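Local coordinates for glucanase (Klebsiella pneumoniae, PDB 5GY3), which probably hydrolyses internal beta-1,4-glucosidic bonds in cellulose and related beta-glucans, as a family 8 glycoside hydrolase, at residues Gln300-Trp303 with Leu304-Asp308; Gly269-Ala272 with Val273-Thr277; His28-Gly31 with Gln32-Met36; Ile221-Tyr224 with Leu225-Asp229. All coordinates share one frame; numbering follows the deposited sequence.

Contact 1: Gln300-Trp303 with Leu304-Asp308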
ATOM      1  N   GLN A 300      -7.423 -10.580  -1.318  1.00 11.10           N
ATOM      2  CA  GLN A 300      -8.311 -10.255  -0.214  1.00 12.81           C
ATOM      3  C   GLN A 300      -8.496  -8.755  -0.047  1.00 11.44           C
ATOM      4  O   GLN A 300      -9.562  -8.320   0.394  1.00 11.86           O
ATOM      5  CB  GLN A 300      -7.781 -10.854   1.076  1.00 13.73           C
ATOM      6  CG  GLN A 300      -7.829 -12.362   1.099  1.00 16.46           C
ATOM      7  CD  GLN A 300      -7.067 -12.892   2.272  1.00 13.83           C
ATOM      8  OE1 GLN A 300      -7.630 -13.092   3.350  1.00 15.83           O
ATOM      9  NE2 GLN A 300      -5.773 -13.099   2.086  1.00 14.36           N
ATOM     10  N   LEU A 301      -7.466  -7.962  -0.360  1.00 12.62           N
ATOM     11  CA  LEU A 301      -7.606  -6.511  -0.296  1.00 12.28           C
ATOM     12  C   LEU A 301      -8.585  -6.011  -1.349  1.00 13.62           C
ATOM     13  O   LEU A 301      -9.349  -5.065  -1.102  1.00 11.04           O
ATOM     14  CB  LEU A 301      -6.247  -5.850  -0.481  1.00 12.11           C
ATOM     15  CG  LEU A 301      -5.218  -6.082   0.620  1.00  9.58           C
ATOM     16  CD1 LEU A 301      -3.854  -5.631   0.138  1.00 11.51           C
ATOM     17  CD2 LEU A 301      -5.627  -5.341   1.894  1.00 14.34           C
ATOM     18  N   VAL A 302      -8.576  -6.637  -2.530  1.00 11.94           N
ATOM     19  CA  VAL A 302      -9.546  -6.287  -3.565  1.00 11.95           C
ATOM     20  C   VAL A 302     -10.961  -6.564  -3.076  1.00 13.80           C
ATOM     21  O   VAL A 302     -11.867  -5.742  -3.248  1.00 11.97           O
ATOM     22  CB  VAL A 302      -9.222  -7.041  -4.872  1.00 11.23           C
ATOM     23  CG1 VAL A 302     -10.399  -7.002  -5.826  1.00 12.99           C
ATOM     24  CG2 VAL A 302      -8.007  -6.414  -5.528  1.00  9.80           C
ATOM     25  N   TRP A 303     -11.163  -7.712  -2.426  1.00 14.31           N
ATOM     26  CA  TRP A 303     -12.474  -8.043  -1.878  1.00 14.96           C
ATOM     27  C   TRP A 303     -12.897  -7.038  -0.813  1.00 15.19           C
ATOM     28  O   TRP A 303     -14.041  -6.562  -0.819  1.00 14.16           O
ATOM     29  CB  TRP A 303     -12.451  -9.460  -1.307  1.00 15.30           C
ATOM     30  CG  TRP A 303     -13.780  -9.911  -0.776  1.00 22.46           C
ATOM     31  CD1 TRP A 303     -14.096 -10.173   0.526  1.00 25.51           C
ATOM     32  CD2 TRP A 303     -14.975 -10.131  -1.534  1.00 25.53           C
ATOM     33  NE1 TRP A 303     -15.414 -10.557   0.623  1.00 27.58           N
ATOM     34  CE2 TRP A 303     -15.975 -10.539  -0.627  1.00 28.59           C
ATOM     35  CE3 TRP A 303     -15.296 -10.031  -2.893  1.00 25.15           C
ATOM     36  CZ2 TRP A 303     -17.275 -10.845  -1.035  1.00 34.44           C
ATOM     37  CZ3 TRP A 303     -16.583 -10.335  -3.297  1.00 33.10           C
ATOM     38  CH2 TRP A 303     -17.557 -10.740  -2.371  1.00 31.62           C
ATOM     39  N   LEU A 304     -11.974  -6.684   0.091  1.00 12.73           N
ATOM     40  CA  LEU A 304     -12.252  -5.674   1.108  1.00 12.30           C
ATOM     41  C   LEU A 304     -12.585  -4.325   0.486  1.00 13.16           C
ATOM     42  O   LEU A 304     -13.501  -3.628   0.941  1.00 13.11           O
ATOM     43  CB  LEU A 304     -11.048  -5.538   2.035  1.00 13.08           C
ATOM     44  CG  LEU A 304     -11.224  -4.603   3.221  1.00 12.39           C
ATOM     45  CD1 LEU A 304     -12.501  -4.950   3.986  1.00 11.65           C
ATOM     46  CD2 LEU A 304     -10.021  -4.725   4.112  1.00 10.05           C
ATOM     47  N   ALA A 305     -11.828  -3.924  -0.539  1.00  9.83           N
ATOM     48  CA  ALA A 305     -12.126  -2.676  -1.230  1.00  8.91           C
ATOM     49  C   ALA A 305     -13.543  -2.683  -1.789  1.00 13.18           C
ATOM     50  O   ALA A 305     -14.266  -1.684  -1.686  1.00 13.76           O
ATOM     51  CB  ALA A 305     -11.100  -2.439  -2.343  1.00  9.23           C
ATOM     52  N   LYS A 306     -13.960  -3.808  -2.372  1.00 11.14           N
ATOM     53  CA  LYS A 306     -15.332  -3.919  -2.856  1.00 14.10           C
ATOM     54  C   LYS A 306     -16.321  -3.807  -1.703  1.00 15.37           C
ATOM     55  O   LYS A 306     -17.315  -3.078  -1.802  1.00 15.39           O
ATOM     56  CB  LYS A 306     -15.524  -5.235  -3.611  1.00 16.16           C
ATOM     57  CG  LYS A 306     -14.750  -5.293  -4.912  1.00 23.47           C
ATOM     58  CD  LYS A 306     -14.604  -6.722  -5.434  1.00 26.03           C
ATOM     59  CE  LYS A 306     -15.908  -7.219  -6.017  1.00 32.75           C
ATOM     60  NZ  LYS A 306     -15.910  -8.699  -6.137  1.00 38.87           N
ATOM     61  N   GLN A 307     -16.056  -4.507  -0.595  1.00 14.70           N
ATOM     62  CA  GLN A 307     -16.981  -4.476   0.536  1.00 16.45           C
ATOM     63  C   GLN A 307     -17.129  -3.069   1.087  1.00 15.93           C
ATOM     64  O   GLN A 307     -18.230  -2.659   1.477  1.00 17.29           O
ATOM     65  CB  GLN A 307     -16.518  -5.421   1.646  1.00 15.17           C
ATOM     66  CG  GLN A 307     -16.439  -6.893   1.249  1.00 23.42           C
ATOM     67  CD  GLN A 307     -17.402  -7.270   0.129  1.00 32.60           C
ATOM     68  OE1 GLN A 307     -16.974  -7.630  -0.974  1.00 38.31           O
ATOM     69  NE2 GLN A 307     -18.701  -7.212   0.408  1.00 34.87           N
ATOM     70  N   ASP A 308     -16.033  -2.310   1.127  1.00 13.49           N
ATOM     71  CA  ASP A 308     -16.103  -0.970   1.703  1.00 15.27           C
ATOM     72  C   ASP A 308     -16.884   0.014   0.833  1.00 16.60           C
ATOM     73  O   ASP A 308     -17.058   1.168   1.239  1.00 16.38           O
ATOM     74  CB  ASP A 308     -14.693  -0.437   1.972  1.00 14.60           C
ATOM     75  CG  ASP A 308     -14.079  -1.008   3.245  1.00 18.64           C
ATOM     76  OD1 ASP A 308     -14.797  -1.680   4.017  1.00 18.86           O
ATOM     77  OD2 ASP A 308     -12.876  -0.773   3.484  1.00 22.13           O
TER
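W303 and Q307, one helical turn apart near the end of helix 293-307, meet over a face of the indole. Q307 CG lies 4.1 Å from the centroid of the five-membered ring of W303, 18° off the ring normal, a CH-pi contact. Q307 CG stands anti to the carbonyl carbon and the chain bends at chi2 (-27°), which folds the amide back over the indole with the two planes 29° apart. K306 comes from another direction: its chain crosses the indole at about a right angle and brings NZ to the ring edge, near the plane, 3.3 Å from W303 CZ3. On the way, K306 CD passes V302 CG1 at 4.2 Å. Beneath these side chains runs the regular helical ladder, in which K306 N donates to V302 O (3.0 Å) and Q307 N to W303 O (2.9 Å). Farther out, A284 and P285 touch W303, Q282 touches V302 and K306, and W227 of helix 220-228 packs on L301, L304 and A305. Thus the partly exposed indole has the aliphatic part of Q307 over its face and the ammonium group of K306 at its rim.

Contact 2: Gly269-Ala272 with Val273-Thr277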
ATOM      1  N   GLY A 269      -3.713 -12.373  -7.661  1.00 11.19           N
ATOM      2  CA  GLY A 269      -3.989 -11.070  -7.059  1.00 10.43           C
ATOM      3  C   GLY A 269      -3.878  -9.910  -8.037  1.00  9.71           C
ATOM      4  O   GLY A 269      -4.658  -8.955  -7.964  1.00  7.77           O
ATOM      5  N   LEU A 270      -2.900  -9.958  -8.950  1.00 10.61           N
ATOM      6  CA  LEU A 270      -2.819  -8.893  -9.953  1.00  9.60           C
ATOM      7  C   LEU A 270      -4.074  -8.862 -10.808  1.00 12.33           C
ATOM      8  O   LEU A 270      -4.619  -7.790 -11.098  1.00  8.84           O
ATOM      9  CB  LEU A 270      -1.590  -9.067 -10.852  1.00 12.02           C
ATOM     10  CG  LEU A 270      -0.193  -8.786 -10.307  1.00 15.49           C
ATOM     11  CD1 LEU A 270       0.837  -8.926 -11.435  1.00 15.51           C
ATOM     12  CD2 LEU A 270      -0.127  -7.398  -9.725  1.00 12.17           C
ATOM     13  N   LEU A 271      -4.545 -10.039 -11.221  1.00  9.83           N
ATOM     14  CA  LEU A 271      -5.756 -10.105 -12.024  1.00 10.09           C
ATOM     15  C   LEU A 271      -6.965  -9.603 -11.241  1.00  9.92           C
ATOM     16  O   LEU A 271      -7.862  -8.985 -11.823  1.00 10.47           O
ATOM     17  CB  LEU A 271      -5.966 -11.541 -12.504  1.00 12.34           C
ATOM     18  CG  LEU A 271      -7.179 -11.832 -13.380  1.00 14.46           C
ATOM     19  CD1 LEU A 271      -7.165 -10.925 -14.590  1.00 13.23           C
ATOM     20  CD2 LEU A 271      -7.183 -13.310 -13.799  1.00 13.92           C
ATOM     21  N   ALA A 272      -6.991  -9.837  -9.926  1.00  8.25           N
ATOM     22  CA  ALA A 272      -8.072  -9.311  -9.096  1.00 11.18           C
ATOM     23  C   ALA A 272      -8.085  -7.785  -9.100  1.00 10.05           C
ATOM     24  O   ALA A 272      -9.154  -7.167  -9.138  1.00 10.12           O
ATOM     25  CB  ALA A 272      -7.949  -9.852  -7.671  1.00 10.08           C
ATOM     26  N   VAL A 273      -6.911  -7.151  -9.088  1.00  9.09           N
ATOM     27  CA  VAL A 273      -6.885  -5.692  -9.208  1.00  7.57           C
ATOM     28  C   VAL A 273      -7.402  -5.250 -10.573  1.00 10.52           C
ATOM     29  O   VAL A 273      -8.114  -4.244 -10.687  1.00 10.44           O
ATOM     30  CB  VAL A 273      -5.466  -5.151  -8.941  1.00  8.89           C
ATOM     31  CG1 VAL A 273      -5.383  -3.649  -9.269  1.00  8.40           C
ATOM     32  CG2 VAL A 273      -5.081  -5.396  -7.493  1.00  9.84           C
ATOM     33  N   ARG A 274      -7.040  -5.975 -11.635  1.00 10.75           N
ATOM     34  CA  ARG A 274      -7.569  -5.656 -12.958  1.00 10.87           C
ATOM     35  C   ARG A 274      -9.094  -5.725 -12.963  1.00 10.95           C
ATOM     36  O   ARG A 274      -9.760  -4.815 -13.472  1.00 11.46           O
ATOM     37  CB  ARG A 274      -6.965  -6.595 -14.008  1.00  8.78           C
ATOM     38  CG  ARG A 274      -7.466  -6.387 -15.441  1.00 13.85           C
ATOM     39  CD  ARG A 274      -8.667  -7.268 -15.702  1.00 17.36           C
ATOM     40  NE  ARG A 274      -9.140  -7.186 -17.077  1.00 16.18           N
ATOM     41  CZ  ARG A 274     -10.383  -7.487 -17.426  1.00 20.00           C
ATOM     42  NH1 ARG A 274     -10.763  -7.403 -18.698  1.00 20.54           N
ATOM     43  NH2 ARG A 274     -11.245  -7.856 -16.488  1.00 16.69           N
ATOM     44  N   ASP A 275      -9.663  -6.802 -12.400  1.00 13.59           N
ATOM     45  CA  ASP A 275     -11.118  -6.951 -12.365  1.00 13.88           C
ATOM     46  C   ASP A 275     -11.761  -5.825 -11.567  1.00 15.20           C
ATOM     47  O   ASP A 275     -12.790  -5.269 -11.975  1.00 13.25           O
ATOM     48  CB  ASP A 275     -11.515  -8.299 -11.756  1.00 16.13           C
ATOM     49  CG  ASP A 275     -11.283  -9.480 -12.696  1.00 16.49           C
ATOM     50  OD1 ASP A 275     -11.094  -9.276 -13.910  1.00 16.36           O
ATOM     51  OD2 ASP A 275     -11.301 -10.627 -12.198  1.00 17.27           O
ATOM     52  N   LEU A 276     -11.161  -5.476 -10.425  1.00 15.58           N
ATOM     53  CA  LEU A 276     -11.666  -4.355  -9.639  1.00 15.25           C
ATOM     54  C   LEU A 276     -11.632  -3.064 -10.446  1.00 12.36           C
ATOM     55  O   LEU A 276     -12.597  -2.287 -10.435  1.00 13.70           O
ATOM     56  CB  LEU A 276     -10.858  -4.209  -8.344  1.00 12.26           C
ATOM     57  CG  LEU A 276     -11.262  -3.062  -7.405  1.00 12.92           C
ATOM     58  CD1 LEU A 276     -12.690  -3.254  -6.873  1.00 13.81           C
ATOM     59  CD2 LEU A 276     -10.279  -2.938  -6.256  1.00 13.72           C
ATOM     60  N   THR A 277     -10.525  -2.815 -11.155  1.00 10.33           N
ATOM     61  CA  THR A 277     -10.377  -1.559 -11.878  1.00 11.63           C
ATOM     62  C   THR A 277     -11.436  -1.412 -12.960  1.00 16.48           C
ATOM     63  O   THR A 277     -11.958  -0.313 -13.181  1.00 15.25           O
ATOM     64  CB  THR A 277      -8.977  -1.468 -12.480  1.00 12.39           C
ATOM     65  OG1 THR A 277      -8.021  -1.533 -11.420  1.00 10.96           O
ATOM     66  CG2 THR A 277      -8.781  -0.169 -13.273  1.00 13.38           C
TER
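Helix 268-278, probably one of the helices of the (alpha/alpha)6 barrel of family 8, supplies both halves of this contact, which spans two helical turns. The i to i+4 ladder is regular: V273 N donates to G269 O, R274 N to L270 O, D275 N to L271 O and L276 N to A272 O, the last at 2.9 Å. On one side of the helix L271 and R274 lie alongside each other and point the same way, L271 CD1 coming 4.1 Å from R274 CD. R274 runs out with CG anti to its own N and then turns sharply at chi2 (-91°), bringing the guanidinium group to the next residue. There R274 NH2 forms a salt bridge with D275 OD1 at 2.9 Å, nearly along the C-O axis of the carboxylate but 21° out of the guanidinium plane. Each charge has a second partner: E280 takes R274 NH2 and R247 meets D275 OD2, so opposite charges alternate along the buried row, which probably stabilises the carboxylate of D275 as an anion. Another side of the helix is apolar, with V273 and L276 set against V302 of helix 293-307. At the far end V273 O accepts twice, from opposite faces of its plane: T277 N reaches it at 2.8 Å, and T277 OG1, also at 2.8 Å, comes from 37° out of the carbonyl plane.

Contact 3: His28-Gly31 with Gln32-Met36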
ATOM      1  N   HIS A  28       7.450  -7.543   6.941  1.00 12.71           N
ATOM      2  CA  HIS A  28       7.591  -6.111   6.737  1.00 13.27           C
ATOM      3  C   HIS A  28       6.310  -5.415   7.167  1.00 13.29           C
ATOM      4  O   HIS A  28       5.287  -6.052   7.429  1.00 12.84           O
ATOM      5  CB  HIS A  28       7.946  -5.783   5.285  1.00 12.15           C
ATOM      6  CG  HIS A  28       7.261  -6.649   4.278  1.00 16.19           C
ATOM      7  ND1 HIS A  28       5.895  -6.641   4.092  1.00 15.32           N
ATOM      8  CD2 HIS A  28       7.756  -7.558   3.401  1.00 17.43           C
ATOM      9  CE1 HIS A  28       5.577  -7.502   3.139  1.00 18.36           C
ATOM     10  NE2 HIS A  28       6.689  -8.072   2.704  1.00 19.77           N
ATOM     11  N   THR A  29       6.382  -4.087   7.255  1.00 10.08           N
ATOM     12  CA  THR A  29       5.235  -3.352   7.782  1.00 10.56           C
ATOM     13  C   THR A  29       4.068  -3.348   6.806  1.00 13.42           C
ATOM     14  O   THR A  29       2.911  -3.303   7.238  1.00 12.56           O
ATOM     15  CB  THR A  29       5.649  -1.934   8.176  1.00 12.68           C
ATOM     16  OG1 THR A  29       6.386  -1.316   7.113  1.00 10.98           O
ATOM     17  CG2 THR A  29       6.530  -1.995   9.402  1.00 10.76           C
ATOM     18  N   GLU A  30       4.337  -3.429   5.501  1.00 11.26           N
ATOM     19  CA  GLU A  30       3.258  -3.675   4.550  1.00 12.37           C
ATOM     20  C   GLU A  30       2.522  -4.968   4.892  1.00 12.83           C
ATOM     21  O   GLU A  30       1.288  -5.001   4.936  1.00 13.77           O
ATOM     22  CB  GLU A  30       3.808  -3.738   3.120  1.00 16.24           C
ATOM     23  CG  GLU A  30       2.820  -4.333   2.136  1.00 17.03           C
ATOM     24  CD  GLU A  30       3.448  -4.724   0.812  1.00 23.92           C
ATOM     25  OE1 GLU A  30       3.973  -3.825   0.123  1.00 25.10           O
ATOM     26  OE2 GLU A  30       3.420  -5.930   0.468  1.00 22.82           O
ATOM     27  N   GLY A  31       3.272  -6.046   5.138  1.00 11.74           N
ATOM     28  CA  GLY A  31       2.637  -7.323   5.431  1.00 12.63           C
ATOM     29  C   GLY A  31       1.871  -7.317   6.743  1.00  9.53           C
ATOM     30  O   GLY A  31       0.746  -7.825   6.815  1.00 10.75           O
ATOM     31  N   GLN A  32       2.470  -6.760   7.797  1.00  9.86           N
ATOM     32  CA  GLN A  32       1.753  -6.642   9.067  1.00 11.63           C
ATOM     33  C   GLN A  32       0.505  -5.782   8.911  1.00 11.98           C
ATOM     34  O   GLN A  32      -0.569  -6.143   9.400  1.00  9.25           O
ATOM     35  CB  GLN A  32       2.660  -6.057  10.149  1.00 12.56           C
ATOM     36  CG  GLN A  32       3.935  -6.836  10.410  1.00 12.43           C
ATOM     37  CD  GLN A  32       3.688  -8.312  10.685  1.00 14.99           C
ATOM     38  OE1 GLN A  32       4.084  -9.168   9.894  1.00 13.82           O
ATOM     39  NE2 GLN A  32       3.039  -8.619  11.814  1.00 10.72           N
ATOM     40  N   GLY A  33       0.627  -4.639   8.225  1.00 10.81           N
ATOM     41  CA  GLY A  33      -0.516  -3.750   8.071  1.00 11.58           C
ATOM     42  C   GLY A  33      -1.625  -4.348   7.225  1.00  9.71           C
ATOM     43  O   GLY A  33      -2.807  -4.235   7.569  1.00  9.93           O
ATOM     44  N   PHE A  34      -1.265  -4.966   6.091  1.00  9.88           N
ATOM     45  CA  PHE A  34      -2.249  -5.695   5.291  1.00  9.72           C
ATOM     46  C   PHE A  34      -2.986  -6.716   6.145  1.00  9.70           C
ATOM     47  O   PHE A  34      -4.217  -6.799   6.118  1.00  9.66           O
ATOM     48  CB  PHE A  34      -1.581  -6.437   4.129  1.00  9.16           C
ATOM     49  CG  PHE A  34      -1.266  -5.590   2.935  1.00 13.31           C
ATOM     50  CD1 PHE A  34      -1.754  -4.307   2.808  1.00 11.01           C
ATOM     51  CD2 PHE A  34      -0.478  -6.109   1.919  1.00 14.72           C
ATOM     52  CE1 PHE A  34      -1.457  -3.543   1.678  1.00 13.96           C
ATOM     53  CE2 PHE A  34      -0.176  -5.350   0.789  1.00 17.54           C
ATOM     54  CZ  PHE A  34      -0.664  -4.064   0.677  1.00 16.45           C
ATOM     55  N   ALA A  35      -2.231  -7.532   6.877  1.00  9.63           N
ATOM     56  CA  ALA A  35      -2.858  -8.596   7.651  1.00 10.56           C
ATOM     57  C   ALA A  35      -3.712  -8.028   8.777  1.00 11.06           C
ATOM     58  O   ALA A  35      -4.777  -8.572   9.087  1.00 12.12           O
ATOM     59  CB  ALA A  35      -1.794  -9.530   8.211  1.00 10.55           C
ATOM     60  N   MET A  36      -3.254  -6.949   9.414  1.00  9.98           N
ATOM     61  CA  MET A  36      -4.081  -6.321  10.445  1.00  9.37           C
ATOM     62  C   MET A  36      -5.399  -5.815   9.869  1.00  8.87           C
ATOM     63  O   MET A  36      -6.453  -5.963  10.498  1.00  8.67           O
ATOM     64  CB  MET A  36      -3.318  -5.184  11.121  1.00  8.10           C
ATOM     65  CG  MET A  36      -2.230  -5.656  12.067  1.00  9.89           C
ATOM     66  SD  MET A  36      -1.098  -4.362  12.608  1.00 11.32           S
ATOM     67  CE  MET A  36      -2.183  -3.278  13.550  1.00  9.30           C
TER
HETATM   68  O   HOH W   1       5.021  -9.128   7.144  1.00 12.76           O
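Helix 29-41 starts at the N-cap H28, which leaves strand 27-28 extended; H28 O accepts from Q32 N at 2.9 Å, and the i to i+4 ladder runs on to A35 N and G31 O. The imidazole provides the capping bond. G31 N donates to H28 ND1 at 2.9 Å, with the donor close to the ring plane though the hydrogen bond is bent (N-H...N 141°). D20 accepts at the other ring nitrogen, NE2, so both imidazole nitrogens are engaged and the ring is fixed in rotation. E30, in the first turn, crosses the F34 ring one turn further along. With CG anti to the backbone N (chi1 165°), the glutamate chain extends over the ring, placing E30 CG 3.8 Å from the F34 centroid in a CH-pi contact displaced toward the rim. Its carboxylate plane is turned 30° from the ring, and E30 OE2 is hydrogen-bonded to Y293. E30 approaches D87, the predicted nucleophile, to about 4 Å between side chains, which places this helix start beside the probable active site. Q32 binds G16, I18 and T55. A water accepts from H28 N and probably donates to Q32 OE1, each at 2.9 Å.

Contact 4: Ile221-Tyr224 with Leu225-Asp229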
ATOM      1  N   ILE A 221      -2.053   1.319  -7.041  1.00  4.81           N
ATOM      2  CA  ILE A 221      -2.685   2.633  -7.188  1.00  4.91           C
ATOM      3  C   ILE A 221      -4.151   2.514  -7.586  1.00  8.89           C
ATOM      4  O   ILE A 221      -5.004   3.142  -6.935  1.00  5.15           O
ATOM      5  CB  ILE A 221      -1.861   3.502  -8.159  1.00  5.84           C
ATOM      6  CG1 ILE A 221      -0.459   3.742  -7.586  1.00  6.97           C
ATOM      7  CG2 ILE A 221      -2.573   4.837  -8.501  1.00  5.68           C
ATOM      8  CD1 ILE A 221       0.553   4.365  -8.589  1.00  6.04           C
ATOM      9  N   PRO A 222      -4.525   1.752  -8.621  1.00  6.67           N
ATOM     10  CA  PRO A 222      -5.956   1.627  -8.931  1.00  7.95           C
ATOM     11  C   PRO A 222      -6.736   0.924  -7.841  1.00  5.13           C
ATOM     12  O   PRO A 222      -7.930   1.203  -7.659  1.00  6.53           O
ATOM     13  CB  PRO A 222      -5.969   0.837 -10.247  1.00  6.98           C
ATOM     14  CG  PRO A 222      -4.630   0.147 -10.297  1.00  5.79           C
ATOM     15  CD  PRO A 222      -3.682   1.101  -9.644  1.00  5.40           C
ATOM     16  N   LEU A 223      -6.100   0.014  -7.104  1.00  5.76           N
ATOM     17  CA  LEU A 223      -6.736  -0.539  -5.917  1.00  5.73           C
ATOM     18  C   LEU A 223      -7.096   0.567  -4.933  1.00  7.59           C
ATOM     19  O   LEU A 223      -8.246   0.673  -4.500  1.00  8.40           O
ATOM     20  CB  LEU A 223      -5.821  -1.569  -5.260  1.00  7.32           C
ATOM     21  CG  LEU A 223      -6.176  -2.008  -3.835  1.00  7.05           C
ATOM     22  CD1 LEU A 223      -7.529  -2.740  -3.775  1.00  9.47           C
ATOM     23  CD2 LEU A 223      -5.068  -2.905  -3.306  1.00  8.40           C
ATOM     24  N   TYR A 224      -6.127   1.417  -4.572  1.00  6.16           N
ATOM     25  CA  TYR A 224      -6.436   2.445  -3.576  1.00  5.93           C
ATOM     26  C   TYR A 224      -7.398   3.494  -4.130  1.00  9.90           C
ATOM     27  O   TYR A 224      -8.258   3.999  -3.393  1.00  9.25           O
ATOM     28  CB  TYR A 224      -5.151   3.106  -3.080  1.00  5.59           C
ATOM     29  CG  TYR A 224      -4.231   2.196  -2.308  1.00  6.85           C
ATOM     30  CD1 TYR A 224      -4.723   1.249  -1.416  1.00  7.33           C
ATOM     31  CD2 TYR A 224      -2.849   2.293  -2.468  1.00  7.45           C
ATOM     32  CE1 TYR A 224      -3.849   0.419  -0.697  1.00  8.30           C
ATOM     33  CE2 TYR A 224      -1.984   1.476  -1.769  1.00  7.67           C
ATOM     34  CZ  TYR A 224      -2.483   0.539  -0.887  1.00  9.46           C
ATOM     35  OH  TYR A 224      -1.594  -0.261  -0.189  1.00  8.12           O
ATOM     36  N   LEU A 225      -7.292   3.814  -5.424  1.00  5.88           N
ATOM     37  CA  LEU A 225      -8.230   4.753  -6.036  1.00  8.06           C
ATOM     38  C   LEU A 225      -9.651   4.209  -6.011  1.00  8.77           C
ATOM     39  O   LEU A 225     -10.598   4.920  -5.657  1.00 10.43           O
ATOM     40  CB  LEU A 225      -7.820   5.047  -7.480  1.00  7.04           C
ATOM     41  CG  LEU A 225      -6.603   5.939  -7.717  1.00  6.18           C
ATOM     42  CD1 LEU A 225      -6.266   5.957  -9.212  1.00  6.48           C
ATOM     43  CD2 LEU A 225      -6.848   7.357  -7.190  1.00  9.48           C
ATOM     44  N   SER A 226      -9.823   2.964  -6.450  1.00  8.44           N
ATOM     45  CA  SER A 226     -11.153   2.376  -6.455  1.00 10.07           C
ATOM     46  C   SER A 226     -11.679   2.175  -5.036  1.00 11.66           C
ATOM     47  O   SER A 226     -12.887   2.288  -4.802  1.00 11.68           O
ATOM     48  CB  SER A 226     -11.125   1.054  -7.215  1.00 10.79           C
ATOM     49  OG  SER A 226     -12.437   0.539  -7.277  1.00 18.30           O
ATOM     50  N   TRP A 227     -10.790   1.887  -4.082  1.00  7.62           N
ATOM     51  CA  TRP A 227     -11.196   1.743  -2.685  1.00 10.04           C
ATOM     52  C   TRP A 227     -11.788   3.048  -2.161  1.00 11.94           C
ATOM     53  O   TRP A 227     -12.832   3.056  -1.491  1.00 12.39           O
ATOM     54  CB  TRP A 227      -9.970   1.324  -1.869  1.00  8.15           C
ATOM     55  CG  TRP A 227     -10.210   0.656  -0.559  1.00 10.52           C
ATOM     56  CD1 TRP A 227     -11.274   0.827   0.293  1.00 10.20           C
ATOM     57  CD2 TRP A 227      -9.354  -0.313   0.056  1.00  9.89           C
ATOM     58  NE1 TRP A 227     -11.121   0.019   1.401  1.00  9.72           N
ATOM     59  CE2 TRP A 227      -9.951  -0.688   1.278  1.00  9.02           C
ATOM     60  CE3 TRP A 227      -8.134  -0.902  -0.311  1.00  9.70           C
ATOM     61  CZ2 TRP A 227      -9.374  -1.624   2.133  1.00 11.57           C
ATOM     62  CZ3 TRP A 227      -7.567  -1.832   0.542  1.00 10.86           C
ATOM     63  CH2 TRP A 227      -8.182  -2.183   1.747  1.00 11.55           C
ATOM     64  N   ALA A 228     -11.138   4.167  -2.475  1.00  9.68           N
ATOM     65  CA  ALA A 228     -11.611   5.463  -2.004  1.00 13.03           C
ATOM     66  C   ALA A 228     -12.778   5.987  -2.834  1.00 14.83           C
ATOM     67  O   ALA A 228     -13.727   6.551  -2.274  1.00 16.48           O
ATOM     68  CB  ALA A 228     -10.458   6.465  -2.012  1.00 13.37           C
ATOM     69  N   ASP A 229     -12.734   5.817  -4.170  1.00 11.72           N
ATOM     70  CA  ASP A 229     -13.751   6.400  -5.046  1.00 15.80           C
ATOM     71  C   ASP A 229     -13.710   5.758  -6.426  1.00 12.85           C
ATOM     72  O   ASP A 229     -12.920   6.171  -7.289  1.00 13.16           O
ATOM     73  CB  ASP A 229     -13.580   7.923  -5.165  1.00 16.00           C
ATOM     74  CG  ASP A 229     -14.617   8.569  -6.100  1.00 21.99           C
ATOM     75  OD1 ASP A 229     -15.613   7.907  -6.475  1.00 20.75           O
ATOM     76  OD2 ASP A 229     -14.455   9.762  -6.441  1.00 21.57           O
TER
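L223 and W227 make the main ridge on one side of helix 220-228. They lie alongside each other one turn apart and point the same way, with L223 CD1 4.0 Å from W227 CE3, so the branched end of the leucine packs obliquely against the six-membered ring of the indole. Y224 closes in on the same ring atom from another direction. Its side chain crosses that of W227 at a slant, and W227 CE3 sits at the edge of the phenol ring, 4.2 Å from Y224 CD1. Y224 also comes within about 5 Å of the predicted nucleophile D87, side chain to side chain. The first torsions differ: L223 and W227 send CG anti to the backbone N (166° and -159°), whereas Y224 places it anti to the carbonyl carbon, leaning the phenol back toward the start of the helix. A second, smaller ridge is formed by I221 and L225, again parallel neighbours, where the methyl CG2 of I221 meets CD1 of L225 at 3.9 Å. Under both ridges the backbone is ordinary helix; L225 N donates to I221 O at 2.8 Å, and W227 N to L223 O, also at 2.8 Å. W227 NE1 is hydrogen-bonded to D308, just past helix 293-307.

Around the helix, P222, L223 and S226 face helix 268-278, L223 and W227 lean on helix 293-307, helix 155-164 meets Y224, L225, W227 and A228, and the W227 ring meets that of W94 from helix 86-103.

In the fold
Contacts 1, 2 and 4 lie on three mutually touching helices, whereas contact 3 sits apart from contact 2, with nearest atoms about 9 Å away. L276 is shared ground: it packs on K306 of contact 1 and on L223 of contact 4. Contacts 1 and 4 are joined by packing and one polar link. F34 of contact 3 packs against L301 and against the OH of Y224. All four are largely buried, each with some partly exposed residue; in contact 1 these include W303, K306 and Q307. Contact 4 is almost wholly apolar, contact 2 adds buried ions, and contact 3, nearest the chain's centre, is richest in polar links beside the predicted nucleophile.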